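PDB 2IL5: hypothetical protein from Staphylococcus aureus subsp. aureus, which is of unknown function but belongs to the Activator of Hsp90 ATPase homolog 1-like family, within the Bet v 1-like group of proteins. Local coordinates for residues R132-N136 with L137-Q141; E145-D148 with A149-G153. All coordinates share one frame; numbering follows the deposited sequence.

Contact 1: R132-N136 with L137-Q141; sequences RRFTN and LEYKQ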
ATOM      1  N   ARG A 132       9.839  18.268  18.320  1.00 45.03           N
ATOM      2  CA  ARG A 132      10.176  19.180  19.408  1.00 43.33           C
ATOM      3  C   ARG A 132       9.740  20.630  19.162  1.00 44.38           C
ATOM      4  O   ARG A 132      10.142  21.238  18.162  1.00 43.65           O
ATOM      5  CB  ARG A 132      11.663  19.161  19.623  1.00 43.04           C
ATOM      6  CG  ARG A 132      12.174  17.859  20.220  1.00 42.13           C
ATOM      7  CD  ARG A 132      13.648  17.991  20.520  1.00 38.63           C
ATOM      8  NE  ARG A 132      14.205  16.718  20.946  1.00 38.94           N
ATOM      9  CZ  ARG A 132      15.501  16.487  21.140  1.00 35.75           C
ATOM     10  NH1 ARG A 132      16.398  17.432  20.951  1.00 36.58           N
ATOM     11  NH2 ARG A 132      15.892  15.305  21.548  1.00 40.96           N
ATOM     12  N   ARG A 133       8.919  21.171  20.084  1.00 44.62           N
ATOM     13  CA  ARG A 133       8.563  22.601  20.111  1.00 45.04           C
ATOM     14  C   ARG A 133       7.658  23.046  18.952  1.00 45.72           C
ATOM     15  O   ARG A 133       7.530  24.246  18.657  1.00 46.07           O
ATOM     16  CB  ARG A 133       9.822  23.478  20.237  1.00 43.30           C
ATOM     17  CG  ARG A 133      10.718  23.119  21.461  1.00 44.67           C
ATOM     18  CD  ARG A 133      12.113  23.757  21.374  1.00 46.00           C
ATOM     19  NE  ARG A 133      12.063  24.712  20.285  1.00 50.40           N
ATOM     20  CZ  ARG A 133      12.664  24.628  19.106  1.00 46.24           C
ATOM     21  NH1 ARG A 133      13.506  23.652  18.777  1.00 45.59           N
ATOM     22  NH2 ARG A 133      12.378  25.575  18.240  1.00 48.00           N
ATOM     23  N   PHE A 134       7.037  22.070  18.294  1.00 46.30           N
ATOM     24  CA  PHE A 134       6.130  22.317  17.177  1.00 46.60           C
ATOM     25  C   PHE A 134       4.867  23.037  17.661  1.00 46.66           C
ATOM     26  O   PHE A 134       4.209  22.607  18.626  1.00 45.33           O
ATOM     27  CB  PHE A 134       5.724  20.979  16.510  1.00 47.29           C
ATOM     28  CG  PHE A 134       6.287  20.766  15.109  1.00 49.04           C
ATOM     29  CD1 PHE A 134       7.408  21.454  14.670  1.00 48.43           C
ATOM     30  CD2 PHE A 134       5.711  19.817  14.261  1.00 49.01           C
ATOM     31  CE1 PHE A 134       7.917  21.234  13.410  1.00 53.20           C
ATOM     32  CE2 PHE A 134       6.233  19.575  12.981  1.00 49.09           C
ATOM     33  CZ  PHE A 134       7.315  20.288  12.551  1.00 51.51           C
ATOM     34  N   THR A 135       4.529  24.127  16.982  1.00 46.61           N
ATOM     35  CA  THR A 135       3.267  24.801  17.237  1.00 46.53           C
ATOM     36  C   THR A 135       2.151  23.965  16.664  1.00 46.26           C
ATOM     37  O   THR A 135       2.413  23.051  15.903  1.00 45.96           O
ATOM     38  CB  THR A 135       3.210  26.178  16.595  1.00 46.82           C
ATOM     39  OG1 THR A 135       3.270  26.011  15.172  1.00 48.70           O
ATOM     40  CG2 THR A 135       4.364  27.145  17.138  1.00 44.98           C
ATOM     41  N   ASN A 136       0.911  24.268  17.052  1.00 46.59           N
ATOM     42  CA  ASN A 136      -0.246  23.540  16.559  1.00 47.02           C
ATOM     43  C   ASN A 136      -0.297  23.624  15.041  1.00 48.14           C
ATOM     44  O   ASN A 136      -0.617  22.660  14.366  1.00 47.94           O
ATOM     45  CB  ASN A 136      -1.537  24.091  17.151  1.00 46.51           C
ATOM     46  CG  ASN A 136      -1.768  23.673  18.587  1.00 45.41           C
ATOM     47  OD1 ASN A 136      -2.719  24.136  19.227  1.00 49.28           O
ATOM     48  ND2 ASN A 136      -0.957  22.756  19.089  1.00 46.51           N
ATOM     49  N   LEU A 137       0.072  24.780  14.514  1.00 49.38           N
ATOM     50  CA  LEU A 137       0.041  25.032  13.086  1.00 50.66           C
ATOM     51  C   LEU A 137       1.112  24.256  12.360  1.00 50.06           C
ATOM     52  O   LEU A 137       0.857  23.653  11.321  1.00 51.84           O
ATOM     53  CB  LEU A 137       0.207  26.541  12.831  1.00 51.12           C
ATOM     54  CG  LEU A 137      -0.128  26.995  11.412  1.00 54.95           C
ATOM     55  CD1 LEU A 137      -1.566  26.613  11.028  1.00 55.95           C
ATOM     56  CD2 LEU A 137       0.122  28.500  11.244  1.00 59.16           C
ATOM     57  N   GLU A 138       2.318  24.273  12.890  1.00 50.13           N
ATOM     58  CA  GLU A 138       3.413  23.530  12.287  1.00 50.55           C
ATOM     59  C   GLU A 138       3.126  22.041  12.190  1.00 50.08           C
ATOM     60  O   GLU A 138       3.459  21.434  11.188  1.00 51.25           O
ATOM     61  CB  GLU A 138       4.738  23.768  13.031  1.00 50.85           C
ATOM     62  CG  GLU A 138       5.243  25.173  12.915  1.00 51.22           C
ATOM     63  CD  GLU A 138       6.380  25.464  13.857  1.00 53.40           C
ATOM     64  OE1 GLU A 138       6.400  24.934  14.970  1.00 56.29           O
ATOM     65  OE2 GLU A 138       7.257  26.254  13.491  1.00 56.34           O
ATOM     66  N   TYR A 139       2.530  21.470  13.228  1.00 49.60           N
ATOM     67  CA  TYR A 139       2.159  20.056  13.261  1.00 49.46           C
ATOM     68  C   TYR A 139       1.070  19.704  12.244  1.00 49.26           C
ATOM     69  O   TYR A 139       1.122  18.684  11.539  1.00 48.52           O
ATOM     70  CB  TYR A 139       1.667  19.674  14.658  1.00 48.83           C
ATOM     71  CG  TYR A 139       1.589  18.183  14.784  1.00 49.62           C
ATOM     72  CD1 TYR A 139       2.589  17.373  14.214  1.00 49.46           C
ATOM     73  CD2 TYR A 139       0.498  17.559  15.393  1.00 49.65           C
ATOM     74  CE1 TYR A 139       2.519  16.017  14.266  1.00 48.10           C
ATOM     75  CE2 TYR A 139       0.434  16.181  15.464  1.00 52.03           C
ATOM     76  CZ  TYR A 139       1.461  15.425  14.892  1.00 50.33           C
ATOM     77  OH  TYR A 139       1.451  14.061  14.994  1.00 51.40           O
ATOM     78  N   LYS A 140       0.068  20.566  12.191  1.00 49.16           N
ATOM     79  CA  LYS A 140      -0.978  20.451  11.244  1.00 49.58           C
ATOM     80  C   LYS A 140      -0.459  20.538   9.802  1.00 49.63           C
ATOM     81  O   LYS A 140      -0.882  19.755   8.963  1.00 49.87           O
ATOM     82  CB  LYS A 140      -2.076  21.453  11.571  1.00 50.94           C
ATOM     83  CG  LYS A 140      -2.866  21.983  10.374  1.00 54.49           C
ATOM     84  CD  LYS A 140      -4.314  22.377  10.789  1.00 61.68           C
ATOM     85  CE  LYS A 140      -5.084  22.915   9.575  1.00 65.36           C
ATOM     86  NZ  LYS A 140      -6.552  22.705   9.668  1.00 68.00           N
ATOM     87  N   GLN A 141       0.474  21.453   9.534  1.00 48.83           N
ATOM     88  CA  GLN A 141       1.126  21.541   8.240  1.00 48.83           C
ATOM     89  C   GLN A 141       1.958  20.316   7.861  1.00 47.73           C
ATOM     90  O   GLN A 141       1.953  19.928   6.704  1.00 46.43           O
ATOM     91  CB  GLN A 141       1.922  22.878   8.092  1.00 49.55           C
ATOM     92  CG  GLN A 141       0.956  24.112   8.262  1.00 55.25           C
ATOM     93  CD  GLN A 141       1.606  25.550   8.311  1.00 61.59           C
ATOM     94  OE1 GLN A 141       0.981  26.523   7.834  1.00 61.75           O
ATOM     95  NE2 GLN A 141       2.813  25.684   8.912  1.00 59.98           N
TER
HETATM   96  O   HOH W   1       9.026  25.148  16.335  1.00 48.10           O

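Contact 2: E145-D148 with A149-G153; sequences EYHD and AMVHG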
ATOM      1  N   GLU A 145       1.147  17.817   4.589  1.00 49.69           N
ATOM      2  CA  GLU A 145       2.228  17.484   3.644  1.00 50.12           C
ATOM      3  C   GLU A 145       2.397  15.974   3.538  1.00 48.60           C
ATOM      4  O   GLU A 145       2.584  15.432   2.454  1.00 47.50           O
ATOM      5  CB  GLU A 145       3.575  18.080   4.108  1.00 49.59           C
ATOM      6  CG  GLU A 145       3.986  19.389   3.505  1.00 57.15           C
ATOM      7  CD  GLU A 145       4.646  20.362   4.513  1.00 62.27           C
ATOM      8  OE1 GLU A 145       5.456  19.939   5.391  1.00 63.98           O
ATOM      9  OE2 GLU A 145       4.324  21.570   4.420  1.00 64.72           O
ATOM     10  N   TYR A 146       2.416  15.327   4.691  1.00 47.78           N
ATOM     11  CA  TYR A 146       2.506  13.867   4.778  1.00 48.29           C
ATOM     12  C   TYR A 146       1.303  13.145   4.098  1.00 47.24           C
ATOM     13  O   TYR A 146       1.505  12.234   3.300  1.00 48.18           O
ATOM     14  CB  TYR A 146       2.718  13.403   6.249  1.00 48.59           C
ATOM     15  CG  TYR A 146       2.923  11.930   6.334  1.00 51.35           C
ATOM     16  CD1 TYR A 146       4.118  11.345   5.899  1.00 55.82           C
ATOM     17  CD2 TYR A 146       1.904  11.098   6.789  1.00 55.01           C
ATOM     18  CE1 TYR A 146       4.290   9.964   5.945  1.00 58.76           C
ATOM     19  CE2 TYR A 146       2.055   9.717   6.823  1.00 57.06           C
ATOM     20  CZ  TYR A 146       3.241   9.151   6.410  1.00 58.35           C
ATOM     21  OH  TYR A 146       3.389   7.773   6.478  1.00 56.80           O
ATOM     22  N   HIS A 147       0.085  13.589   4.380  1.00 45.91           N
ATOM     23  CA  HIS A 147      -1.119  13.126   3.738  1.00 45.53           C
ATOM     24  C   HIS A 147      -1.071  13.257   2.219  1.00 47.12           C
ATOM     25  O   HIS A 147      -1.431  12.314   1.515  1.00 47.16           O
ATOM     26  CB  HIS A 147      -2.337  13.899   4.251  1.00 45.14           C
ATOM     27  CG  HIS A 147      -3.629  13.506   3.584  1.00 44.81           C
ATOM     28  ND1 HIS A 147      -4.072  14.101   2.420  1.00 47.38           N
ATOM     29  CD2 HIS A 147      -4.570  12.586   3.914  1.00 44.53           C
ATOM     30  CE1 HIS A 147      -5.227  13.561   2.059  1.00 45.20           C
ATOM     31  NE2 HIS A 147      -5.552  12.640   2.945  1.00 44.89           N
ATOM     32  N   ASP A 148      -0.683  14.433   1.716  1.00 46.93           N
ATOM     33  CA  ASP A 148      -0.644  14.673   0.278  1.00 47.35           C
ATOM     34  C   ASP A 148       0.435  13.838  -0.428  1.00 46.70           C
ATOM     35  O   ASP A 148       0.241  13.423  -1.575  1.00 48.00           O
ATOM     36  CB  ASP A 148      -0.436  16.174  -0.032  1.00 48.03           C
ATOM     37  CG  ASP A 148      -1.613  17.042   0.401  1.00 50.24           C
ATOM     38  OD1 ASP A 148      -2.722  16.516   0.694  1.00 56.43           O
ATOM     39  OD2 ASP A 148      -1.439  18.270   0.424  1.00 55.16           O
ATOM     40  N   ALA A 149       1.562  13.634   0.243  1.00 45.26           N
ATOM     41  CA  ALA A 149       2.630  12.769  -0.223  1.00 45.60           C
ATOM     42  C   ALA A 149       2.181  11.300  -0.336  1.00 45.49           C
ATOM     43  O   ALA A 149       2.526  10.599  -1.303  1.00 45.63           O
ATOM     44  CB  ALA A 149       3.875  12.876   0.716  1.00 44.95           C
HETATM   45  N   MSE A 150       1.474  10.830   0.683  1.00 45.51           N
HETATM   46  CA  MSE A 150       0.874   9.480   0.678  1.00 46.19           C
HETATM   47  C   MSE A 150      -0.232   9.284  -0.347  1.00 44.76           C
HETATM   48  O   MSE A 150      -0.263   8.267  -0.993  1.00 45.87           O
HETATM   49  CB  MSE A 150       0.398   9.085   2.081  1.00 46.06           C
HETATM   50  CG  MSE A 150       1.544   9.090   3.071  1.00 51.24           C
HETATM   51 SE   MSE A 150       3.016   7.827   2.717  0.70 65.74          SE
HETATM   52  CE  MSE A 150       4.460   9.051   2.212  1.00 60.05           C
ATOM     53  N   VAL A 151      -1.130  10.251  -0.493  1.00 44.79           N
ATOM     54  CA  VAL A 151      -2.118  10.229  -1.541  1.00 45.15           C
ATOM     55  C   VAL A 151      -1.427  10.065  -2.892  1.00 46.23           C
ATOM     56  O   VAL A 151      -1.779   9.183  -3.674  1.00 48.34           O
ATOM     57  CB  VAL A 151      -2.997  11.511  -1.514  1.00 45.11           C
ATOM     58  CG1 VAL A 151      -3.831  11.646  -2.801  1.00 43.94           C
ATOM     59  CG2 VAL A 151      -3.910  11.480  -0.329  1.00 42.61           C
ATOM     60  N   HIS A 152      -0.431  10.902  -3.165  1.00 46.48           N
ATOM     61  CA  HIS A 152       0.293  10.888  -4.436  1.00 45.51           C
ATOM     62  C   HIS A 152       1.076   9.585  -4.640  1.00 44.56           C
ATOM     63  O   HIS A 152       1.025   9.008  -5.684  1.00 43.66           O
ATOM     64  CB  HIS A 152       1.211  12.110  -4.506  1.00 45.93           C
ATOM     65  CG  HIS A 152       2.064  12.163  -5.736  1.00 49.70           C
ATOM     66  ND1 HIS A 152       1.562  12.501  -6.978  1.00 52.98           N
ATOM     67  CD2 HIS A 152       3.387  11.921  -5.917  1.00 50.57           C
ATOM     68  CE1 HIS A 152       2.541  12.488  -7.867  1.00 51.65           C
ATOM     69  NE2 HIS A 152       3.657  12.135  -7.251  1.00 52.16           N
ATOM     70  N   GLY A 153       1.770   9.108  -3.614  1.00 44.62           N
ATOM     71  CA  GLY A 153       2.532   7.877  -3.730  1.00 44.31           C
ATOM     72  C   GLY A 153       1.657   6.658  -3.968  1.00 44.76           C
ATOM     73  O   GLY A 153       2.031   5.791  -4.750  1.00 45.47           O
TER

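Contact 1: R132-N136 with L137-Q141
Thr135 and Glu138 exchange two nearly straight hydrogen bonds that close a capping box at the start of helix 136-166. Glu138 N donates to Thr135 OG1 over 3.0 Å, and Thr135 N returns the bond to Glu138 OE1 over 2.9 Å, at an N-H...O angle of 172°. The carboxylate oxygen is met on its anti side, somewhat out of the carboxylate plane. What brings OG1 to the helix end is the first torsion of Thr135 (64°), which sets the hydroxyl between the backbone N and the carbonyl carbon and leaves CG2 beside OE1.

OE1 takes a further bond from a water that also donates to Arg133 O, so the acceptor is gripped twice and the loop before the cap is tied to the same carboxylate. Phe134 supplies the apolar side of the junction. Glu138 CB lies over the centre of its ring, 3.9 Å from the centroid, in a CH-pi contact, while ring and carboxylate planes are 45° apart. At the ring edge, Phe134 CD2 comes within 4.0 Å of Tyr139 CD1. Behind the cap, Tyr139 N to Thr135 O and Lys140 N to Asn136 O begin the regular helical bonding.

The cap thus ends the loop that follows strand 118-128, and Tyr139 OH reaches back to hydrogen-bond with Val128 O on that strand and with Glu12 N on strand 12-22.

Contact 2: E145-D148 with A149-G153
Met150, a selenomethionine, passes its side chain obliquely across the Tyr146 ring one helical turn earlier. Its CB rests 3.6 Å from Tyr146 O, the carbonyl that accepts the backbone bond from Met150 N. The next atom, CG, packs 3.2 Å from that same Tyr146 O and sits over one face of the ring, displaced toward the rim, 3.7 Å from Tyr146 CZ; this is a CH-pi contact. Bends at chi2 (-62°) and chi3 (110°) keep the rest of the chain beside the phenol. SE lies oblique to the ring, 4.5 Å from the Tyr146 centroid, in a Met-aromatic contact, and the terminal CE ends 3.8 Å from Tyr146 CE1.

A second pair repeats the i to i+4 spacing. Val151 CG2 stands over a face of the His147 imidazole, closest at CE1 (3.4 Å), as another CH-pi contact. The imidazole is also held at its edge: His147 ND1 donates to Asp148 OD1 at 3.3 Å, a long but straight bond lying in the ring plane. Lys144 forms a salt bridge with that same OD1, so the oxygen has two partners. Beneath both pairs, the carbonyls of Glu145 through Asp148 accept from the amides of Ala149 through His152, the unbroken bonding of an alpha helix.

Tyr146 OH is hydrogen-bonded to Ser126 OG and Tyr124 OH of strand 118-128, and Met150 also touches Tyr124. His147, Met150 and Val151 rest on Val16, and Tyr146 on Val14, so this part of helix 136-166 packs against strands 12-22 and 118-128.

Both contacts belong to helix 136-166, in series along the chain, with their centres about 18 Å apart. Contact 1 marks where the helix starts, about 27 Å from the centre of the chain; contact 2 is further along it, about 12 Å from that centre. They adjoin along the helix, where Gln141 O lies 3.1 Å from Glu145 N, and both are tied to the same two neighbouring sheet strands, 12-22 and 118-128. A long C-terminal helix lying against an antiparallel sheet is characteristic of Bet v 1-like proteins. A sodium ion lies about 10 Å from the Tyr146 side chain of contact 2, too far for coordination, and no active site is established here.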